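Local coordinates for Lmo0305 protein (PDB 3PJ0) that is of unknown function but carries covalently attached pyridoxal phosphate and has the large-domain architecture of fold-type I pyridoxal-phosphate proteins, at residues A[37-42]-A[245-250]; A[72-77]-A[230-235]; A[180-185]-A[255-260]. One frame throughout, in Å; residues are numbered along the deposited sequence.

Contact 1 (A[37-42]-A[245-250]); sequences DNLESD and YILSAD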
loop_
_atom_site.group_PDB
_atom_site.type_symbol
_atom_site.label_atom_id
_atom_site.label_comp_id
_atom_site.label_asym_id
_atom_site.label_seq_id
_atom_site.Cartn_x
_atom_site.Cartn_y
_atom_site.Cartn_z
ATOM N N ASP A 37 7.085 18.996 -11.429
ATOM C CA ASP A 37 6.800 19.077 -9.984
ATOM C C ASP A 37 5.379 19.567 -9.685
ATOM O O ASP A 37 4.852 19.321 -8.589
ATOM C CB ASP A 37 7.815 19.982 -9.270
ATOM C CG ASP A 37 9.184 19.322 -9.102
ATOM O OD1 ASP A 37 9.279 18.081 -8.996
ATOM O OD2 ASP A 37 10.184 20.074 -9.073
ATOM N N ASN A 38 4.771 20.277 -10.634
ATOM C CA ASN A 38 3.402 20.771 -10.472
ATOM C C ASN A 38 2.331 19.762 -10.820
ATOM O O ASN A 38 1.150 20.084 -10.696
ATOM C CB ASN A 38 3.193 22.050 -11.290
ATOM C CG ASN A 38 4.020 23.206 -10.769
ATOM O OD1 ASN A 38 4.178 23.372 -9.549
ATOM N ND2 ASN A 38 4.570 24.008 -11.687
ATOM N N LEU A 39 2.718 18.546 -11.237
ATOM C CA LEU A 39 1.741 17.515 -11.554
ATOM C C LEU A 39 0.979 17.164 -10.295
ATOM O O LEU A 39 1.588 16.866 -9.265
ATOM C CB LEU A 39 2.400 16.247 -12.122
ATOM C CG LEU A 39 1.488 15.067 -12.389
ATOM C CD1 LEU A 39 0.361 15.437 -13.401
ATOM C CD2 LEU A 39 2.340 13.857 -12.850
ATOM N N GLU A 40 -0.351 17.193 -10.382
ATOM C CA GLU A 40 -1.161 16.939 -9.219
ATOM C C GLU A 40 -1.205 15.461 -8.867
ATOM O O GLU A 40 -1.304 14.599 -9.716
ATOM C CB GLU A 40 -2.585 17.475 -9.394
ATOM C CG GLU A 40 -2.699 19.006 -9.365
ATOM C CD GLU A 40 -2.627 19.606 -7.965
ATOM O OE1 GLU A 40 -3.072 18.963 -6.982
ATOM O OE2 GLU A 40 -2.146 20.751 -7.835
ATOM N N SER A 41 -1.172 15.211 -7.569
ATOM C CA SER A 41 -1.326 13.893 -7.056
ATOM C C SER A 41 -2.732 13.370 -7.332
ATOM O O SER A 41 -3.717 14.134 -7.381
ATOM C CB SER A 41 -1.134 13.890 -5.527
ATOM O OG SER A 41 -1.401 12.587 -4.992
ATOM N N ASP A 42 -2.790 12.055 -7.499
ATOM C CA ASP A 42 -4.056 11.336 -7.475
ATOM C C ASP A 42 -4.614 11.541 -6.043
ATOM O O ASP A 42 -3.844 11.838 -5.103
ATOM C CB ASP A 42 -3.870 9.846 -7.804
ATOM C CG ASP A 42 -2.835 9.133 -6.883
ATOM O OD1 ASP A 42 -1.684 9.606 -6.804
ATOM O OD2 ASP A 42 -3.146 8.056 -6.301
ATOM N N TYR A 245 4.352 5.141 -6.937
ATOM C CA TYR A 245 4.392 3.825 -7.562
ATOM C C TYR A 245 3.805 3.879 -8.972
ATOM O O TYR A 245 4.276 3.201 -9.843
ATOM C CB TYR A 245 3.649 2.764 -6.727
ATOM C CG TYR A 245 4.186 2.543 -5.341
ATOM C CD1 TYR A 245 5.550 2.453 -5.099
ATOM C CD2 TYR A 245 3.327 2.382 -4.269
ATOM C CE1 TYR A 245 6.042 2.248 -3.806
ATOM C CE2 TYR A 245 3.809 2.161 -2.975
ATOM C CZ TYR A 245 5.164 2.095 -2.758
ATOM O OH TYR A 245 5.629 1.885 -1.481
ATOM N N ILE A 246 2.785 4.707 -9.211
ATOM C CA ILE A 246 2.206 4.789 -10.584
ATOM C C ILE A 246 3.211 5.378 -11.576
ATOM O O ILE A 246 3.486 4.800 -12.641
ATOM C CB ILE A 246 0.903 5.637 -10.630
ATOM C CG1 ILE A 246 -0.205 4.967 -9.813
ATOM C CG2 ILE A 246 0.389 5.832 -12.086
ATOM C CD1 ILE A 246 -1.291 5.963 -9.416
ATOM N N LEU A 247 3.793 6.516 -11.215
ATOM C CA LEU A 247 4.804 7.137 -12.101
ATOM C C LEU A 247 5.998 6.217 -12.410
ATOM O O LEU A 247 6.454 6.158 -13.574
ATOM C CB LEU A 247 5.261 8.486 -11.576
ATOM C CG LEU A 247 4.151 9.559 -11.516
ATOM C CD1 LEU A 247 4.640 10.769 -10.725
ATOM C CD2 LEU A 247 3.551 9.965 -12.921
ATOM N N SER A 248 6.549 5.572 -11.371
ATOM C CA SER A 248 7.655 4.644 -11.554
ATOM C C SER A 248 7.221 3.411 -12.352
ATOM O O SER A 248 8.001 2.931 -13.190
ATOM C CB SER A 248 8.308 4.240 -10.225
ATOM O OG SER A 248 7.343 3.792 -9.305
ATOM N N ALA A 249 6.003 2.911 -12.116
ATOM C CA ALA A 249 5.490 1.747 -12.888
ATOM C C ALA A 249 5.407 2.092 -14.358
ATOM O O ALA A 249 5.909 1.370 -15.194
ATOM C CB ALA A 249 4.095 1.286 -12.382
ATOM N N ASP A 250 4.856 3.246 -14.658
ATOM C CA ASP A 250 4.724 3.686 -16.074
ATOM C C ASP A 250 6.100 3.938 -16.721
ATOM O O ASP A 250 6.358 3.513 -17.851
ATOM C CB ASP A 250 3.831 4.909 -16.143
ATOM C CG ASP A 250 3.187 5.093 -17.509
ATOM O OD1 ASP A 250 3.134 4.131 -18.311
ATOM O OD2 ASP A 250 2.736 6.224 -17.777
#
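Leu39 and Leu247 meet where the loop between helices 25-31 and 48-61 passes over helix 243-256 at the subunit interface. The backbones stay well apart, the nearest CA atoms being those of Asp42 and Ile246 at 9.6 Å, and two pairs of side chains bridge the gap. The leucines reach for each other tip to tip, with Leu39 CD2 4.1 Å from Leu247 CD2. Leu39 holds its CG trans to the backbone N (chi1 175°), which sends the branch out of the loop toward the helix. Nearer the helix start, the Ile246 CD1 methyl lies 4.2 Å from Asp42 OD2, a loose van der Waals approach to a carboxylate whose polar partners are backbone amides: OD2 accepts a hydrogen bond from Leu242 N and OD1 a weak one from Tyr243 N. The negative charge thus sits at the beginning of helix 243-256, where the helix dipole would probably favour it. Ser41 OG donates a 2.6 Å hydrogen bond to Asp42 O, in the carbonyl plane and on a lone pair; it also bonds Ser241 OG. Val25 of the second subunit packs on both Leu39 and Leu247. Ile246, on its own chain, leans on Ile50 and Phe53 of helix 48-61 and on Phe68 of strand 65-69, while Asp42 touches Val49 of that same helix 48-61.

Contact 2 (A[72-77]-A[230-235]); sequences GTMAQQ and IWKRRY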
loop_
_atom_site.group_PDB
_atom_site.type_symbol
_atom_site.label_atom_id
_atom_site.label_comp_id
_atom_site.label_asym_id
_atom_site.label_seq_id
_atom_site.Cartn_x
_atom_site.Cartn_y
_atom_site.Cartn_z
ATOM N N GLY A 72 -0.054 -7.048 -5.515
ATOM C CA GLY A 72 -0.723 -8.204 -6.058
ATOM C C GLY A 72 -1.322 -9.064 -4.954
ATOM O O GLY A 72 -2.332 -9.706 -5.187
ATOM N N THR A 73 -0.676 -9.115 -3.782
ATOM C CA THR A 73 -1.208 -9.866 -2.649
ATOM C C THR A 73 -2.636 -9.389 -2.335
ATOM O O THR A 73 -3.558 -10.184 -2.237
ATOM C CB THR A 73 -0.287 -9.773 -1.436
ATOM O OG1 THR A 73 0.970 -10.394 -1.760
ATOM C CG2 THR A 73 -0.909 -10.489 -0.189
HETATM N N MSE A 74 -2.824 -8.090 -2.187
HETATM C CA MSE A 74 -4.160 -7.521 -1.992
HETATM C C MSE A 74 -5.086 -7.804 -3.188
HETATM O O MSE A 74 -6.233 -8.269 -3.049
HETATM C CB MSE A 74 -4.030 -5.983 -1.874
HETATM C CG MSE A 74 -5.293 -5.318 -1.501
HETATM SE SE MSE A 74 -5.019 -3.444 -1.200
HETATM C CE MSE A 74 -3.821 -3.545 0.352
ATOM N N ALA A 75 -4.586 -7.520 -4.383
ATOM C CA ALA A 75 -5.429 -7.563 -5.593
ATOM C C ALA A 75 -6.020 -8.928 -5.915
ATOM O O ALA A 75 -7.203 -9.015 -6.278
ATOM C CB ALA A 75 -4.668 -7.021 -6.779
ATOM N N GLN A 76 -5.227 -9.989 -5.737
ATOM C CA GLN A 76 -5.657 -11.356 -6.111
ATOM C C GLN A 76 -6.608 -11.997 -5.097
ATOM O O GLN A 76 -7.552 -12.657 -5.505
ATOM C CB GLN A 76 -4.473 -12.237 -6.427
ATOM C CG GLN A 76 -3.728 -11.767 -7.645
ATOM C CD GLN A 76 -2.934 -12.881 -8.280
ATOM O OE1 GLN A 76 -3.232 -13.310 -9.402
ATOM N NE2 GLN A 76 -1.949 -13.404 -7.546
ATOM N N GLN A 77 -6.365 -11.792 -3.796
ATOM C CA GLN A 77 -7.330 -12.251 -2.772
ATOM C C GLN A 77 -8.715 -11.629 -3.064
ATOM O O GLN A 77 -9.766 -12.288 -2.946
ATOM C CB GLN A 77 -6.889 -11.791 -1.405
ATOM C CG GLN A 77 -5.695 -12.482 -0.842
ATOM C CD GLN A 77 -5.391 -11.897 0.511
ATOM O OE1 GLN A 77 -6.322 -11.521 1.243
ATOM N NE2 GLN A 77 -4.091 -11.826 0.870
ATOM N N ILE A 230 -14.209 -1.240 -4.030
ATOM C CA ILE A 230 -14.820 -1.265 -2.706
ATOM C C ILE A 230 -13.934 -2.092 -1.756
ATOM O O ILE A 230 -13.621 -1.646 -0.658
ATOM C CB ILE A 230 -16.236 -1.831 -2.727
ATOM C CG1 ILE A 230 -17.132 -0.948 -3.597
ATOM C CG2 ILE A 230 -16.778 -1.931 -1.291
ATOM C CD1 ILE A 230 -18.576 -1.407 -3.674
ATOM N N TRP A 231 -13.504 -3.260 -2.209
ATOM C CA TRP A 231 -12.630 -4.125 -1.417
ATOM C C TRP A 231 -11.286 -3.456 -1.167
ATOM O O TRP A 231 -10.702 -3.625 -0.102
ATOM C CB TRP A 231 -12.421 -5.507 -2.086
ATOM C CG TRP A 231 -13.565 -6.459 -1.909
ATOM C CD1 TRP A 231 -14.457 -6.856 -2.859
ATOM C CD2 TRP A 231 -13.931 -7.140 -0.702
ATOM N NE1 TRP A 231 -15.372 -7.739 -2.300
ATOM C CE2 TRP A 231 -15.048 -7.941 -0.987
ATOM C CE3 TRP A 231 -13.393 -7.176 0.589
ATOM C CZ2 TRP A 231 -15.672 -8.748 -0.008
ATOM C CZ3 TRP A 231 -14.019 -7.971 1.550
ATOM C CH2 TRP A 231 -15.135 -8.734 1.245
ATOM N N LYS A 232 -10.778 -2.711 -2.148
ATOM C CA LYS A 232 -9.502 -1.977 -1.978
ATOM C C LYS A 232 -9.558 -1.044 -0.737
ATOM O O LYS A 232 -8.593 -0.973 0.043
ATOM C CB LYS A 232 -9.116 -1.172 -3.232
ATOM C CG LYS A 232 -7.678 -0.580 -3.152
ATOM C CD LYS A 232 -7.122 -0.016 -4.483
ATOM C CE LYS A 232 -7.728 1.315 -4.856
ATOM N NZ LYS A 232 -7.087 1.915 -6.068
ATOM N N ARG A 233 -10.656 -0.308 -0.588
ATOM C CA ARG A 233 -10.821 0.568 0.579
ATOM C C ARG A 233 -10.877 -0.246 1.870
ATOM O O ARG A 233 -10.249 0.102 2.862
ATOM C CB ARG A 233 -12.007 1.484 0.434
ATOM C CG ARG A 233 -12.322 2.255 1.726
ATOM C CD ARG A 233 -12.586 3.689 1.468
ATOM N NE ARG A 233 -11.341 4.392 1.167
ATOM C CZ ARG A 233 -10.528 4.943 2.076
ATOM N NH1 ARG A 233 -10.794 4.911 3.377
ATOM N NH2 ARG A 233 -9.412 5.541 1.680
ATOM N N ARG A 234 -11.596 -1.368 1.842
ATOM C CA ARG A 234 -11.690 -2.253 3.014
ATOM C C ARG A 234 -10.310 -2.769 3.458
ATOM O O ARG A 234 -10.006 -2.855 4.664
ATOM C CB ARG A 234 -12.596 -3.453 2.685
ATOM C CG ARG A 234 -14.077 -3.077 2.537
ATOM C CD ARG A 234 -14.901 -4.289 2.167
ATOM N NE ARG A 234 -16.310 -3.971 2.065
ATOM C CZ ARG A 234 -17.255 -4.779 1.570
ATOM N NH1 ARG A 234 -16.959 -6.003 1.107
ATOM N NH2 ARG A 234 -18.527 -4.356 1.545
ATOM N N TYR A 235 -9.478 -3.106 2.471
ATOM C CA TYR A 235 -8.137 -3.636 2.760
ATOM C C TYR A 235 -7.114 -2.563 3.165
ATOM O O TYR A 235 -5.958 -2.870 3.500
ATOM C CB TYR A 235 -7.592 -4.386 1.522
ATOM C CG TYR A 235 -7.856 -5.883 1.491
ATOM C CD1 TYR A 235 -9.102 -6.405 1.128
ATOM C CD2 TYR A 235 -6.823 -6.787 1.750
ATOM C CE1 TYR A 235 -9.324 -7.777 1.074
ATOM C CE2 TYR A 235 -7.039 -8.197 1.695
ATOM C CZ TYR A 235 -8.271 -8.667 1.348
ATOM O OH TYR A 235 -8.482 -10.029 1.278
#
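Met74, in the first turn of helix 72-87, faces Tyr235, the last residue of 230-235, the segment carried on helix 222-234; at 7.3 Å theirs is the nearest CA pair of the two segments. The earlier residues of 230-235 are helical, as the bond from Tyr235 N to Trp231 O (2.9 Å) shows, and they lie farther from the other helix. Met74, a selenomethionine, keeps CG trans to the backbone N and extends past Tyr235, the two side chains running in opposite senses. Its SE lies 3.9 Å from Tyr235 CB, and its CG comes to 3.9 Å from Tyr235 CD2, meeting the ring obliquely. The SE also comes within 4.4 Å of Lys232 CG, a loose approach, whereas the lysine's NZ leads away to Phe68 O. One turn after Met74, Gln77 reaches the ring edge near its plane: Tyr235 OH donates to Gln77 OE1 over 2.6 Å. The bond makes an angle of 143° at the carbonyl and is tilted 28° from its plane, and the amide is turned 66° against the ring. Gln112 NE2 bonds the same hydroxyl, and Gln77 NE2 bonds Arg234 O of the second subunit and, weakly, Glu104 OE1. Gly72 N and Thr73 OG1, at the start of the helix, hold phosphate oxygens of the modified lysine at position 208. The chemistry is thus divided: a buried apolar selenomethionine packs alongside the tyrosine, while a short hydrogen bond ties down the hydroxyl and is consistent with OE1 of the amide facing it.

Contact 3 (A[180-185]-A[255-260]); sequences RLWEIT and KRIGKM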
loop_
_atom_site.group_PDB
_atom_site.type_symbol
_atom_site.label_atom_id
_atom_site.label_comp_id
_atom_site.label_asym_id
_atom_site.label_seq_id
_atom_site.Cartn_x
_atom_site.Cartn_y
_atom_site.Cartn_z
ATOM N N ARG A 180 4.221 -12.210 -13.996
ATOM C CA ARG A 180 5.277 -12.272 -15.030
ATOM C C ARG A 180 4.690 -12.416 -16.429
ATOM O O ARG A 180 5.251 -13.079 -17.305
ATOM C CB ARG A 180 6.239 -13.424 -14.728
ATOM C CG ARG A 180 7.077 -13.208 -13.452
ATOM C CD ARG A 180 7.860 -14.449 -12.996
ATOM N NE ARG A 180 8.596 -14.110 -11.770
ATOM C CZ ARG A 180 8.065 -14.073 -10.549
ATOM N NH1 ARG A 180 6.791 -14.406 -10.329
ATOM N NH2 ARG A 180 8.816 -13.718 -9.521
ATOM N N LEU A 181 3.528 -11.798 -16.652
ATOM C CA LEU A 181 2.916 -11.871 -17.987
ATOM C C LEU A 181 3.768 -11.297 -19.123
ATOM O O LEU A 181 3.842 -11.878 -20.212
ATOM C CB LEU A 181 1.580 -11.124 -18.005
ATOM C CG LEU A 181 0.861 -11.062 -19.363
ATOM C CD1 LEU A 181 0.456 -12.485 -19.877
ATOM C CD2 LEU A 181 -0.358 -10.143 -19.207
ATOM N N TRP A 182 4.365 -10.146 -18.894
ATOM C CA TRP A 182 5.102 -9.441 -19.930
ATOM C C TRP A 182 6.238 -10.314 -20.483
ATOM O O TRP A 182 6.527 -10.311 -21.672
ATOM C CB TRP A 182 5.684 -8.136 -19.389
ATOM C CG TRP A 182 4.711 -7.314 -18.525
ATOM C CD1 TRP A 182 4.860 -7.051 -17.195
ATOM C CD2 TRP A 182 3.486 -6.679 -18.915
ATOM N NE1 TRP A 182 3.829 -6.273 -16.735
ATOM C CE2 TRP A 182 2.958 -6.046 -17.760
ATOM C CE3 TRP A 182 2.773 -6.588 -20.114
ATOM C CZ2 TRP A 182 1.740 -5.335 -17.771
ATOM C CZ3 TRP A 182 1.580 -5.879 -20.125
ATOM C CH2 TRP A 182 1.085 -5.250 -18.957
ATOM N N GLU A 183 6.838 -11.084 -19.586
ATOM C CA GLU A 183 7.962 -11.938 -19.916
ATOM C C GLU A 183 7.645 -13.143 -20.805
ATOM O O GLU A 183 8.581 -13.736 -21.364
ATOM C CB GLU A 183 8.594 -12.473 -18.619
ATOM C CG GLU A 183 9.193 -11.443 -17.697
ATOM C CD GLU A 183 8.266 -10.876 -16.635
ATOM O OE1 GLU A 183 7.165 -10.416 -16.965
ATOM O OE2 GLU A 183 8.701 -10.833 -15.456
ATOM N N ILE A 184 6.368 -13.537 -20.906
ATOM C CA ILE A 184 5.986 -14.729 -21.690
ATOM C C ILE A 184 5.455 -14.469 -23.117
ATOM O O ILE A 184 5.327 -15.396 -23.910
ATOM C CB ILE A 184 4.971 -15.623 -20.911
ATOM C CG1 ILE A 184 3.562 -15.000 -20.832
ATOM C CG2 ILE A 184 5.497 -15.946 -19.525
ATOM C CD1 ILE A 184 2.544 -15.851 -20.137
ATOM N N THR A 185 5.184 -13.225 -23.475
ATOM C CA THR A 185 4.658 -12.959 -24.826
ATOM C C THR A 185 5.641 -13.381 -25.930
ATOM O O THR A 185 5.221 -13.908 -26.947
ATOM C CB THR A 185 4.146 -11.517 -25.000
ATOM O OG1 THR A 185 5.226 -10.590 -24.946
ATOM C CG2 THR A 185 3.131 -11.179 -23.919
ATOM N N LYS A 255 10.270 1.889 -20.451
ATOM C CA LYS A 255 11.689 1.641 -20.609
ATOM C C LYS A 255 11.993 0.210 -20.948
ATOM O O LYS A 255 12.864 -0.024 -21.750
ATOM C CB LYS A 255 12.438 1.977 -19.323
ATOM C CG LYS A 255 13.950 1.691 -19.343
ATOM C CD LYS A 255 14.513 2.029 -17.947
ATOM C CE LYS A 255 15.938 1.625 -17.773
ATOM N NZ LYS A 255 16.910 2.481 -18.557
ATOM N N ARG A 256 11.266 -0.755 -20.371
ATOM C CA ARG A 256 11.646 -2.160 -20.527
ATOM C C ARG A 256 10.696 -3.106 -21.256
ATOM O O ARG A 256 11.116 -4.202 -21.607
ATOM C CB ARG A 256 11.995 -2.748 -19.167
ATOM C CG ARG A 256 13.125 -2.006 -18.445
ATOM C CD ARG A 256 13.663 -2.786 -17.259
ATOM N NE ARG A 256 14.814 -2.131 -16.633
ATOM C CZ ARG A 256 14.858 -1.604 -15.409
ATOM N NH1 ARG A 256 13.819 -1.656 -14.577
ATOM N NH2 ARG A 256 16.006 -1.070 -14.990
ATOM N N ILE A 257 9.445 -2.706 -21.490
ATOM C CA ILE A 257 8.498 -3.597 -22.169
ATOM C C ILE A 257 9.049 -4.068 -23.539
ATOM O O ILE A 257 8.894 -5.250 -23.918
ATOM C CB ILE A 257 7.084 -2.973 -22.289
ATOM C CG1 ILE A 257 6.039 -4.036 -22.722
ATOM C CG2 ILE A 257 7.069 -1.796 -23.307
ATOM C CD1 ILE A 257 5.980 -5.292 -21.833
ATOM N N GLY A 258 9.756 -3.200 -24.263
ATOM C CA GLY A 258 10.309 -3.579 -25.548
ATOM C C GLY A 258 11.496 -4.539 -25.492
ATOM O O GLY A 258 11.997 -4.975 -26.549
ATOM N N LYS A 259 11.972 -4.847 -24.283
ATOM C CA LYS A 259 13.097 -5.762 -24.080
ATOM C C LYS A 259 12.711 -7.206 -23.735
ATOM O O LYS A 259 13.599 -8.035 -23.501
ATOM C CB LYS A 259 14.003 -5.245 -22.964
ATOM C CG LYS A 259 14.607 -3.873 -23.223
ATOM C CD LYS A 259 15.692 -3.572 -22.200
ATOM C CE LYS A 259 16.252 -2.160 -22.320
ATOM N NZ LYS A 259 17.165 -1.819 -21.180
HETATM N N MSE A 260 11.423 -7.524 -23.668
HETATM C CA MSE A 260 11.031 -8.880 -23.263
HETATM C C MSE A 260 11.622 -9.959 -24.168
HETATM O O MSE A 260 12.072 -10.998 -23.662
HETATM C CB MSE A 260 9.501 -9.022 -23.113
HETATM C CG MSE A 260 8.919 -8.075 -22.068
HETATM SE SE MSE A 260 9.584 -8.467 -20.289
HETATM C CE MSE A 260 9.729 -6.625 -19.590
HETATM O O HOH W 1 11.262 -12.398 -21.354
#
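Trp182 and Met260 lie at the heart of this contact, joined by Glu183 and Ile257. Met260, a selenomethionine, folds back at chi2 (-64°) over the Trp182-Glu183 peptide: its CG comes to 3.3 Å from Trp182 O, and its SE to 3.8 Å from Glu183 CA. The SE also reaches Trp182 CB at 4.0 Å. From earlier in 255-260, Ile257 CD1 settles 3.8 Å from Trp182 CB and 3.9 Å from Trp182 CE3, oblique to the indole. A water completes the junction, donating to Glu183 O and to Met260 O, 2.8 Å from the latter, and so linking two backbone carbonyls. Farther out, the indole is held by its NE1 bond to Ser205 O and by an edge-to-face meeting with Phe253, with Ile60 and Leu61 of helix 48-61 packed against it. Arg256 and Lys259 both form salt bridges with Asp338. The loop after strand 173-178 also carries Arg180, whose NH1 bonds O3 of the modified lysine at position 208; such a site, at the strand ends of a mixed seven-stranded sheet, is characteristic of fold-type I pyridoxal-phosphate proteins.

In the fold
Contacts 2 and 3 are buried, whereas contact 1 is only partly so and buries the least surface; its centre lies about 24 Å from the centre of the chain, against about 11 Å for contact 3. Contacts 1 and 3 share helix 243-256: one covers its early turns with a loop, the other involves Ile257 and Met260, near where it gives way to helix 260-275. Helix 222-234, used by contact 2, precedes helix 243-256 in the chain. The second subunit borders contacts 1 and 2 but touches neither segment of contact 3. Contact 2 alone has a direct side-chain hydrogen bond between its segments; contact 3 relies on apolar packing and a bridging water, and contact 1 on sparse van der Waals touches.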